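Local coordinates for nonribosomal peptide synthase (Streptomyces sp. MJ635-86F5, PDB 5JJP), which adenylates aliphatic beta-amino acids, probably using bound ATP as other members of its AMP-binding family do, at residues Leu81-Arg86 against Arg171-Val176; Leu134-Ala139 against Ala153-Lys158; Ile271-Gly276 against Leu298-Phe303; Arg402-Pro407 against Val417-Gly422. All blocks are in the same frame, centred on the assembly; numbering follows the deposited sequence.

Interaction 1: residues Leu81-Arg86 against Arg171-Val176; sequences LDVGDR and RRRRQV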
# COMPACT_ATOMS: atom_id res chain seq x y z
N LEU A 81 -1.96 -25.66 1.95
CA LEU A 81 -1.61 -24.89 0.75
C LEU A 81 -0.09 -24.77 0.61
O LEU A 81 0.62 -24.79 1.60
CB LEU A 81 -2.24 -23.52 0.75
CG LEU A 81 -3.77 -23.46 0.91
CD1 LEU A 81 -4.17 -21.99 0.99
CD2 LEU A 81 -4.45 -24.10 -0.27
N ASP A 82 0.38 -24.59 -0.62
CA ASP A 82 1.80 -24.47 -0.92
C ASP A 82 2.23 -23.00 -1.05
O ASP A 82 1.39 -22.16 -1.41
CB ASP A 82 2.08 -25.15 -2.28
CG ASP A 82 3.50 -25.71 -2.39
OD1 ASP A 82 4.29 -25.64 -1.44
OD2 ASP A 82 3.79 -26.30 -3.45
N VAL A 83 3.51 -22.69 -0.76
CA VAL A 83 4.03 -21.37 -0.99
C VAL A 83 3.76 -21.06 -2.46
O VAL A 83 4.06 -21.88 -3.33
CB VAL A 83 5.55 -21.32 -0.70
CG1 VAL A 83 6.18 -20.01 -1.20
CG2 VAL A 83 5.84 -21.54 0.80
N GLY A 84 3.24 -19.85 -2.74
CA GLY A 84 2.82 -19.44 -4.07
C GLY A 84 1.32 -19.43 -4.34
O GLY A 84 0.83 -18.70 -5.21
N ASP A 85 0.59 -20.28 -3.64
CA ASP A 85 -0.85 -20.38 -3.88
C ASP A 85 -1.50 -19.09 -3.49
O ASP A 85 -1.23 -18.56 -2.43
CB ASP A 85 -1.45 -21.56 -3.06
CG ASP A 85 -1.04 -22.91 -3.59
OD1 ASP A 85 -0.48 -22.96 -4.70
OD2 ASP A 85 -1.30 -23.93 -2.91
N ARG A 86 -2.36 -18.58 -4.37
CA ARG A 86 -3.08 -17.33 -4.09
C ARG A 86 -4.27 -17.50 -3.18
O ARG A 86 -4.93 -18.54 -3.18
CB ARG A 86 -3.54 -16.63 -5.33
CG ARG A 86 -2.36 -16.10 -6.16
CD ARG A 86 -2.19 -16.94 -7.42
NE ARG A 86 -1.31 -18.02 -7.20
CZ ARG A 86 -1.34 -19.20 -7.82
NH1 ARG A 86 -2.26 -19.54 -8.73
NH2 ARG A 86 -0.39 -20.05 -7.49
N ARG A 171 2.68 -30.57 -1.68
CA ARG A 171 3.55 -29.43 -1.49
C ARG A 171 4.93 -29.63 -2.07
O ARG A 171 5.53 -30.69 -1.91
CB ARG A 171 3.69 -29.11 -0.01
CG ARG A 171 2.48 -28.39 0.58
CD ARG A 171 2.73 -28.17 2.06
NE ARG A 171 1.77 -27.23 2.61
CZ ARG A 171 1.55 -27.02 3.89
NH1 ARG A 171 2.21 -27.72 4.81
NH2 ARG A 171 0.67 -26.09 4.27
N ARG A 172 5.44 -28.62 -2.77
CA ARG A 172 6.73 -28.72 -3.43
C ARG A 172 7.73 -27.70 -2.91
O ARG A 172 8.89 -27.72 -3.29
CB ARG A 172 6.54 -28.58 -4.94
CG ARG A 172 5.49 -29.56 -5.48
CD ARG A 172 5.38 -29.48 -6.99
NE ARG A 172 4.59 -30.53 -7.63
CZ ARG A 172 4.32 -30.56 -8.94
NH1 ARG A 172 4.78 -29.60 -9.75
NH2 ARG A 172 3.57 -31.56 -9.44
N ARG A 173 7.26 -26.77 -2.08
CA ARG A 173 8.11 -25.70 -1.58
C ARG A 173 8.29 -25.93 -0.10
O ARG A 173 7.31 -26.24 0.61
CB ARG A 173 7.45 -24.34 -1.83
CG ARG A 173 7.51 -23.88 -3.28
CD ARG A 173 8.91 -23.48 -3.72
NE ARG A 173 9.52 -22.58 -2.75
CZ ARG A 173 9.39 -21.26 -2.74
NH1 ARG A 173 8.74 -20.62 -3.68
NH2 ARG A 173 10.00 -20.55 -1.78
N ARG A 174 9.54 -25.77 0.33
CA ARG A 174 9.98 -25.89 1.71
C ARG A 174 9.67 -24.63 2.53
O ARG A 174 9.08 -24.72 3.60
CB ARG A 174 11.50 -26.13 1.73
CG ARG A 174 12.14 -26.35 3.11
CD ARG A 174 13.49 -27.06 2.99
NE ARG A 174 13.36 -28.36 2.33
CZ ARG A 174 13.05 -29.50 2.95
NH1 ARG A 174 12.86 -29.54 4.27
NH2 ARG A 174 12.93 -30.63 2.24
N GLN A 175 10.00 -23.47 1.98
CA GLN A 175 10.20 -22.27 2.77
C GLN A 175 9.97 -21.03 1.92
O GLN A 175 10.54 -20.92 0.84
CB GLN A 175 11.66 -22.34 3.25
CG GLN A 175 12.18 -21.14 4.01
CD GLN A 175 11.50 -20.93 5.35
OE1 GLN A 175 11.54 -21.79 6.23
NE2 GLN A 175 10.90 -19.76 5.54
N VAL A 176 9.17 -20.08 2.38
CA VAL A 176 9.04 -18.80 1.68
C VAL A 176 10.38 -18.01 1.69
O VAL A 176 11.09 -18.00 2.69
CB VAL A 176 7.92 -17.94 2.25
CG1 VAL A 176 8.18 -17.51 3.68
CG2 VAL A 176 7.71 -16.69 1.37
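The carboxylate of Asp82 meets two successive backbone N-H groups of the segment 171-176. Asp82 OD2 accepts from Arg172 N at 2.9 Å, nearly straight (166°) but from above the carboxylate plane. Asp82 OD1 accepts from Arg173 N at 3.2 Å on its syn lone pair. CG lies anti to the backbone N (chi1 -151°), which carries both oxygens to this turn of chain. An alanine here would remove both acceptors and would probably loosen the hold on the arginine-rich loop. Arg171 lies extended and reaches back with its guanidinium edge. Arg171 NE, at 2.9 Å, and Arg171 NH2, at 3.0 Å, both donate to Leu81 O. Val83 points at the loop, and its CG1 sits 3.6 Å from Arg173 NH1, over one face of that guanidinium. Its CG1 also comes 4.4 Å from Val176 CB.

Further out, Asp82 to Asp85 forms a type II beta turn. Asp85 OD2 accepts Asp82 N at 2.9 Å and so fixes the backbone that presents Asp82. Asp85 also pairs with Arg169. Arg171 forms a salt bridge with Asp77 and Arg173 with Asp180, which probably offsets part of the positive charge here. The contact joins the loop between helix 62-77 and strand 87-90 to the loop between strands 159-162 and 181-186.

Interaction 2: residues Leu134-Ala139 against Ala153-Lys158; sequences LFLQAA and ARFGPK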
# COMPACT_ATOMS: atom_id res chain seq x y z
N LEU A 134 -7.82 -20.39 -2.22
CA LEU A 134 -8.64 -20.06 -1.03
C LEU A 134 -9.26 -18.68 -1.14
O LEU A 134 -8.61 -17.72 -1.56
CB LEU A 134 -7.76 -20.13 0.21
CG LEU A 134 -8.42 -19.89 1.58
CD1 LEU A 134 -9.42 -20.99 1.94
CD2 LEU A 134 -7.37 -19.80 2.63
N PHE A 135 -10.53 -18.59 -0.82
CA PHE A 135 -11.22 -17.32 -0.68
C PHE A 135 -11.42 -17.13 0.82
O PHE A 135 -12.14 -17.89 1.46
CB PHE A 135 -12.55 -17.35 -1.38
CG PHE A 135 -13.36 -16.08 -1.23
CD1 PHE A 135 -13.15 -15.02 -2.07
CD2 PHE A 135 -14.33 -15.95 -0.22
CE1 PHE A 135 -13.89 -13.88 -1.97
CE2 PHE A 135 -15.10 -14.81 -0.12
CZ PHE A 135 -14.87 -13.78 -1.01
N LEU A 136 -10.76 -16.13 1.38
CA LEU A 136 -10.68 -15.93 2.84
C LEU A 136 -11.38 -14.61 3.18
O LEU A 136 -10.90 -13.57 2.79
CB LEU A 136 -9.21 -15.82 3.22
CG LEU A 136 -8.94 -15.52 4.68
CD1 LEU A 136 -9.69 -16.50 5.58
CD2 LEU A 136 -7.45 -15.58 4.96
N GLN A 137 -12.54 -14.67 3.81
CA GLN A 137 -13.34 -13.47 4.04
C GLN A 137 -13.54 -13.20 5.54
O GLN A 137 -13.27 -14.05 6.35
CB GLN A 137 -14.69 -13.53 3.29
CG GLN A 137 -15.68 -14.54 3.81
CD GLN A 137 -16.93 -14.65 2.93
OE1 GLN A 137 -17.55 -13.66 2.55
NE2 GLN A 137 -17.34 -15.88 2.67
N ALA A 138 -14.07 -12.03 5.87
CA ALA A 138 -14.30 -11.62 7.25
C ALA A 138 -15.31 -12.50 7.91
O ALA A 138 -16.05 -13.19 7.23
CB ALA A 138 -14.77 -10.19 7.30
N ALA A 139 -15.33 -12.49 9.25
CA ALA A 139 -16.35 -13.22 10.03
C ALA A 139 -17.76 -12.95 9.52
O ALA A 139 -18.53 -13.87 9.27
CB ALA A 139 -16.27 -12.80 11.51
N ALA A 153 -13.07 -19.81 3.66
CA ALA A 153 -12.82 -19.72 5.10
C ALA A 153 -13.10 -18.33 5.60
O ALA A 153 -13.15 -17.40 4.81
CB ALA A 153 -11.38 -20.08 5.41
N ARG A 154 -13.32 -18.23 6.90
CA ARG A 154 -13.59 -16.95 7.52
C ARG A 154 -12.59 -16.75 8.57
O ARG A 154 -12.15 -17.72 9.22
CB ARG A 154 -14.95 -16.91 8.15
CG ARG A 154 -16.08 -16.92 7.16
CD ARG A 154 -17.35 -17.47 7.77
NE ARG A 154 -18.37 -17.61 6.71
CZ ARG A 154 -19.02 -16.58 6.21
NH1 ARG A 154 -18.77 -15.35 6.65
NH2 ARG A 154 -19.90 -16.77 5.25
N PHE A 155 -12.25 -15.49 8.81
CA PHE A 155 -11.40 -15.16 9.96
C PHE A 155 -12.13 -14.16 10.83
O PHE A 155 -12.86 -13.31 10.33
CB PHE A 155 -10.04 -14.61 9.49
CG PHE A 155 -10.13 -13.33 8.75
CD1 PHE A 155 -10.30 -13.32 7.41
CD2 PHE A 155 -10.05 -12.13 9.43
CE1 PHE A 155 -10.42 -12.12 6.71
CE2 PHE A 155 -10.22 -10.93 8.74
CZ PHE A 155 -10.41 -10.93 7.38
N GLY A 156 -11.96 -14.27 12.13
CA GLY A 156 -12.57 -13.29 13.07
C GLY A 156 -11.89 -13.41 14.43
O GLY A 156 -10.82 -14.02 14.53
N PRO A 157 -12.53 -12.89 15.47
CA PRO A 157 -11.87 -12.81 16.80
C PRO A 157 -11.44 -14.17 17.34
O PRO A 157 -10.35 -14.27 17.92
CB PRO A 157 -12.96 -12.22 17.72
CG PRO A 157 -14.00 -11.63 16.81
CD PRO A 157 -13.89 -12.33 15.48
N LYS A 158 -12.25 -15.20 17.11
CA LYS A 158 -11.95 -16.54 17.59
C LYS A 158 -10.92 -17.33 16.76
O LYS A 158 -10.34 -18.29 17.27
CB LYS A 158 -13.24 -17.36 17.71
CG LYS A 158 -13.95 -17.70 16.40
CD LYS A 158 -13.22 -18.66 15.44
CE LYS A 158 -12.52 -19.88 16.05
NZ LYS A 158 -13.38 -21.09 16.21
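Strands 134-138 and 151-156 run parallel, side by side, in a mixed five-stranded sheet of the AMP-binding fold. The axes of 134-138 and 153-156 come within 4.7 Å and diverge by 34°. Three backbone bonds join them: Ala153 N to Phe135 O, Gln137 N to Ala153 O, and Phe155 N to Gln137 O.

The tight part is apolar. Ala153 CB sits 4.1 Å from Leu134 CD1 and 4.0 Å from Leu136 CD1. Leu136 CD1 also reaches the edge of the Phe155 ring, 3.7 Å from CD1 of that phenylalanine. The Phe155 side chain takes the crowded first torsion, with CG between the backbone N and the carbonyl carbon (chi1 64°). This turns the ring back over strand 134-138. Leu89 of strand 87-90 and Ala97 of helix 95-107 also pack on this ring.

The looser part lies on the face of Gln137 and Arg154 and at the strand ends. These two side chains run side by side and point the same way. The amide and guanidinium planes are 13° apart and stacked, with Gln137 NE2 3.7 Å from Arg154 NH2. Their polar ends are held mainly elsewhere: Gln137 OE1 accepts Arg143 N, and Arg154 NH1 donates to Gly141 O. The bond from Arg154 NH1 to Ala139 O is weak, and Ala139 itself is exposed. Back on the packed side, Ala138 CA lies over the Phe155 ring face in a CH-pi contact, 4.2 Å from the ring centroid.

Interaction 3: residues Ile271-Gly276 against Leu298-Phe303; sequences ITQVHG and LRSILF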
# COMPACT_ATOMS: atom_id res chain seq x y z
N ILE A 271 -6.04 11.73 15.48
CA ILE A 271 -5.24 11.49 14.27
C ILE A 271 -4.20 12.60 14.00
O ILE A 271 -4.55 13.79 13.95
CB ILE A 271 -6.18 11.37 13.06
CG1 ILE A 271 -7.13 10.20 13.26
CG2 ILE A 271 -5.39 11.23 11.77
CD1 ILE A 271 -6.44 8.84 13.36
N THR A 272 -2.93 12.21 13.85
CA THR A 272 -1.86 13.16 13.50
C THR A 272 -1.58 13.22 12.01
O THR A 272 -1.07 14.22 11.52
CB THR A 272 -0.55 12.85 14.20
OG1 THR A 272 -0.08 11.56 13.81
CG2 THR A 272 -0.76 12.88 15.74
N GLN A 273 -1.92 12.17 11.27
CA GLN A 273 -1.62 12.17 9.83
C GLN A 273 -2.75 11.53 9.06
O GLN A 273 -3.28 10.50 9.47
CB GLN A 273 -0.31 11.45 9.58
CG GLN A 273 0.12 11.46 8.11
CD GLN A 273 1.49 10.86 7.92
OE1 GLN A 273 1.62 9.71 7.55
NE2 GLN A 273 2.53 11.63 8.25
N VAL A 274 -3.17 12.18 8.00
CA VAL A 274 -4.23 11.65 7.19
C VAL A 274 -3.67 11.26 5.82
O VAL A 274 -2.94 12.02 5.19
CB VAL A 274 -5.37 12.61 6.99
CG1 VAL A 274 -6.33 12.05 5.94
CG2 VAL A 274 -6.11 12.83 8.27
N HIS A 275 -3.98 10.04 5.41
CA HIS A 275 -3.70 9.54 4.07
C HIS A 275 -5.00 9.48 3.29
O HIS A 275 -6.00 8.96 3.80
CB HIS A 275 -3.15 8.10 4.11
CG HIS A 275 -1.80 7.97 4.72
ND1 HIS A 275 -1.10 6.79 4.71
CD2 HIS A 275 -1.01 8.87 5.34
CE1 HIS A 275 0.07 6.96 5.28
NE2 HIS A 275 0.14 8.22 5.71
N GLY A 276 -4.97 9.96 2.08
CA GLY A 276 -6.16 9.93 1.24
C GLY A 276 -5.93 10.55 -0.12
O GLY A 276 -4.90 11.17 -0.33
N LEU A 298 -4.16 17.17 14.10
CA LEU A 298 -3.64 16.85 12.77
C LEU A 298 -2.38 17.66 12.48
O LEU A 298 -2.44 18.88 12.50
CB LEU A 298 -4.69 17.13 11.71
CG LEU A 298 -4.36 16.71 10.27
CD1 LEU A 298 -4.25 15.21 10.18
CD2 LEU A 298 -5.40 17.17 9.27
N ARG A 299 -1.26 16.98 12.22
CA ARG A 299 0.01 17.60 11.89
C ARG A 299 0.38 17.41 10.43
O ARG A 299 1.23 18.16 9.91
CB ARG A 299 1.12 17.00 12.72
CG ARG A 299 0.81 16.98 14.21
CD ARG A 299 1.97 16.45 14.98
NE ARG A 299 3.08 17.36 14.82
CZ ARG A 299 4.37 17.01 14.84
NH1 ARG A 299 5.26 17.94 14.62
NH2 ARG A 299 4.77 15.75 15.06
N SER A 300 -0.22 16.43 9.75
CA SER A 300 0.28 16.11 8.43
C SER A 300 -0.72 15.43 7.54
O SER A 300 -1.61 14.76 8.01
CB SER A 300 1.53 15.27 8.55
OG SER A 300 1.28 14.16 9.37
N ILE A 301 -0.54 15.58 6.24
CA ILE A 301 -1.42 14.95 5.27
C ILE A 301 -0.59 14.42 4.11
O ILE A 301 0.29 15.12 3.60
CB ILE A 301 -2.43 15.95 4.70
CG1 ILE A 301 -3.24 16.61 5.83
CG2 ILE A 301 -3.37 15.25 3.74
CD1 ILE A 301 -4.17 17.73 5.34
N LEU A 302 -0.90 13.22 3.69
CA LEU A 302 -0.25 12.57 2.56
C LEU A 302 -1.31 12.27 1.51
O LEU A 302 -2.35 11.64 1.84
CB LEU A 302 0.36 11.29 3.06
CG LEU A 302 1.04 10.37 2.06
CD1 LEU A 302 2.25 11.06 1.47
CD2 LEU A 302 1.49 9.05 2.68
N PHE A 303 -1.14 12.82 0.31
CA PHE A 303 -2.08 12.55 -0.83
C PHE A 303 -1.46 11.69 -1.87
O PHE A 303 -0.30 11.83 -2.14
CB PHE A 303 -2.35 13.72 -1.76
CG PHE A 303 -2.56 14.98 -1.12
CD1 PHE A 303 -3.65 15.16 -0.26
CD2 PHE A 303 -1.74 16.04 -1.42
CE1 PHE A 303 -3.87 16.38 0.34
CE2 PHE A 303 -1.96 17.26 -0.83
CZ PHE A 303 -3.03 17.44 0.06
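Leu302 and Leu298 have the most surface buried here. Leu302 lies alongside His275 and points the same way. Its CD2 sits over one face of the imidazole, 3.6 Å from the ring centroid, in a CH-pi contact. The ring is kept in place by His275 NE2, which donates to Gln273 OE1 at 2.8 Å, close to the ring plane. Gln273 is extended, with CG anti to the backbone N, and its NE2 donates to Ser300 OG at 3.0 Å and also to Leu216 O. An alanine here would take away the acceptor of His275 NE2 and the donor to Ser300 OG, and would probably let the imidazole turn.

Leu298 marks the other end. Its CD1 packs crosswise on Val274 CG2 at 3.6 Å. The neighbouring Thr272 holds this end through its carbonyl oxygen, which accepts three donors: Arg299 N at 2.9 Å, Ser300 N at 3.0 Å and Ser300 OG at 3.2 Å. The Thr272 hydroxyl is engaged with Asp221 and Arg222. Between the two ends, Leu302 N bonds Val274 O at 2.8 Å, almost straight (172°).

Strands 273-276 and 300-304 are parallel neighbours in a six-stranded mixed sheet. Helices 282-287 and 289-293 link them. This is a beta-alpha-beta crossover, the unit expected in the layered alpha-beta sandwich of this enzyme.

Interaction 4: residues Arg402-Pro407 against Val417-Gly422; sequences RAALVP and VVFRTG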
# COMPACT_ATOMS: atom_id res chain seq x y z
N ARG A 402 7.42 -7.97 -20.22
CA ARG A 402 8.61 -7.56 -20.97
C ARG A 402 8.50 -6.19 -21.61
O ARG A 402 9.50 -5.50 -21.79
CB ARG A 402 8.99 -8.64 -22.01
CG ARG A 402 10.20 -8.31 -22.87
CD ARG A 402 11.47 -7.90 -22.08
NE ARG A 402 12.54 -7.48 -23.00
CZ ARG A 402 12.70 -6.24 -23.49
NH1 ARG A 402 11.89 -5.24 -23.15
NH2 ARG A 402 13.73 -6.00 -24.31
N ALA A 403 7.31 -5.75 -21.94
CA ALA A 403 7.14 -4.38 -22.44
C ALA A 403 7.29 -3.35 -21.32
O ALA A 403 7.74 -2.27 -21.56
CB ALA A 403 5.78 -4.22 -23.13
N ALA A 404 6.93 -3.70 -20.10
CA ALA A 404 6.99 -2.76 -18.95
C ALA A 404 8.35 -2.81 -18.29
O ALA A 404 8.91 -1.77 -17.99
CB ALA A 404 5.91 -3.06 -17.96
N LEU A 405 8.89 -4.02 -18.07
CA LEU A 405 10.21 -4.18 -17.46
C LEU A 405 11.29 -4.45 -18.49
O LEU A 405 11.45 -5.60 -18.95
CB LEU A 405 10.16 -5.31 -16.44
CG LEU A 405 9.31 -5.01 -15.19
CD1 LEU A 405 9.17 -6.26 -14.38
CD2 LEU A 405 9.95 -3.94 -14.32
N VAL A 406 12.05 -3.41 -18.83
CA VAL A 406 12.97 -3.46 -19.92
C VAL A 406 14.42 -3.34 -19.50
O VAL A 406 14.74 -2.77 -18.45
CB VAL A 406 12.64 -2.40 -20.96
CG1 VAL A 406 11.18 -2.46 -21.32
CG2 VAL A 406 12.99 -1.02 -20.44
N PRO A 407 15.32 -3.87 -20.34
CA PRO A 407 16.75 -3.72 -20.04
C PRO A 407 17.11 -2.25 -19.86
O PRO A 407 16.60 -1.39 -20.59
CB PRO A 407 17.43 -4.27 -21.31
CG PRO A 407 16.46 -5.25 -21.86
CD PRO A 407 15.11 -4.59 -21.62
N VAL A 417 17.07 -4.30 -14.93
CA VAL A 417 15.87 -3.82 -15.61
C VAL A 417 15.31 -2.55 -14.98
O VAL A 417 15.59 -2.21 -13.84
CB VAL A 417 14.72 -4.85 -15.65
CG1 VAL A 417 15.10 -6.06 -16.53
CG2 VAL A 417 14.32 -5.27 -14.25
N VAL A 418 14.50 -1.87 -15.77
CA VAL A 418 13.93 -0.60 -15.40
C VAL A 418 12.45 -0.64 -15.84
O VAL A 418 12.10 -1.47 -16.68
CB VAL A 418 14.82 0.45 -16.11
CG1 VAL A 418 14.05 1.40 -16.99
CG2 VAL A 418 15.73 1.16 -15.11
N PHE A 419 11.60 0.22 -15.29
CA PHE A 419 10.15 0.19 -15.52
C PHE A 419 9.69 1.37 -16.38
O PHE A 419 9.86 2.53 -15.98
CB PHE A 419 9.41 0.22 -14.16
CG PHE A 419 7.91 0.37 -14.25
CD1 PHE A 419 7.17 -0.44 -15.10
CD2 PHE A 419 7.25 1.31 -13.48
CE1 PHE A 419 5.79 -0.30 -15.16
CE2 PHE A 419 5.89 1.46 -13.54
CZ PHE A 419 5.15 0.65 -14.38
N ARG A 420 9.15 1.07 -17.55
CA ARG A 420 8.53 2.10 -18.37
C ARG A 420 7.17 2.35 -17.78
O ARG A 420 6.30 1.51 -17.92
CB ARG A 420 8.36 1.68 -19.81
CG ARG A 420 9.67 1.44 -20.57
CD ARG A 420 9.37 1.10 -22.01
NE ARG A 420 8.66 2.20 -22.68
CZ ARG A 420 8.22 2.18 -23.95
NH1 ARG A 420 8.43 1.11 -24.71
NH2 ARG A 420 7.55 3.23 -24.43
N THR A 421 6.99 3.54 -17.19
CA THR A 421 5.80 3.87 -16.42
C THR A 421 4.57 4.13 -17.20
O THR A 421 3.51 4.11 -16.65
CB THR A 421 6.00 5.18 -15.60
OG1 THR A 421 6.29 6.27 -16.48
CG2 THR A 421 7.15 5.03 -14.62
N GLY A 422 4.72 4.48 -18.46
CA GLY A 422 3.60 4.99 -19.25
C GLY A 422 3.23 6.42 -18.89
O GLY A 422 2.20 6.91 -19.34
O HOH W 1 8.99 -1.95 -24.02
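Val417 opens the second strand beside Pro407. Its CB lies 3.5 Å from Val406 O, and its CA also approaches that oxygen. Val418 forms the antiparallel hydrogen-bonded pair with Val406. Val418 N donates to Val406 O at 2.8 Å, and Val406 N returns a bond to Val418 O at 2.9 Å. On the same face, Val406 CG2 and Val418 CG1 are 4.3 Å apart.

Phe419 pairs with Leu405 without hydrogen bonds between them. Its CG is anti to the backbone N (chi1 172°). The ring edge meets Ala404 CB, which lies in the ring plane, 3.9 Å from Phe419 CE1. The Leu405 and Phe419 side chains cross obliquely, with Leu405 CD2 and Phe419 CB as their nearest atoms. The ring also packs edge-to-face with Phe391, and Thr421 CA sits over one of its faces.

Arg420 N takes the carbonyl at the end of the helix, donating to Ala404 O at 2.9 Å (161°). The aliphatic part of Arg420 passes obliquely along Val406, with CD 4.1 Å from Val406 CG1. A water bridges the rest: it donates to Ala403 O and accepts from Arg420 NH1 at 3.2 Å. The main partner of the guanidinium is Glu382, which forms a salt bridge with NH2.

The contact is a beta hairpin whose first strand, 405-407, follows directly on helix 398-404. Its second strand, 417-427, is flanked on its other side by strand 381-386, where Tyr384 touches both Val418 and Arg420.

From the N terminus, interaction 1 opens at residues 81-86 and closes at 171-176. It joins two surface loops 85 residues apart. Interaction 2 falls wholly within that span and pairs two parallel strands of the five-stranded sheet. The two touch where Leu81 CD1 packs on Leu134 CB at 4.1 Å. Interaction 3 follows later in the chain. It closes a short helical connection in the six-stranded sheet, on the opposite side of the chain's centre from interaction 1. Interaction 4 comes last and forms a hairpin in the antiparallel sheet. Its nearest atoms are about 16 Å from interaction 3. No contacts cross along the chain.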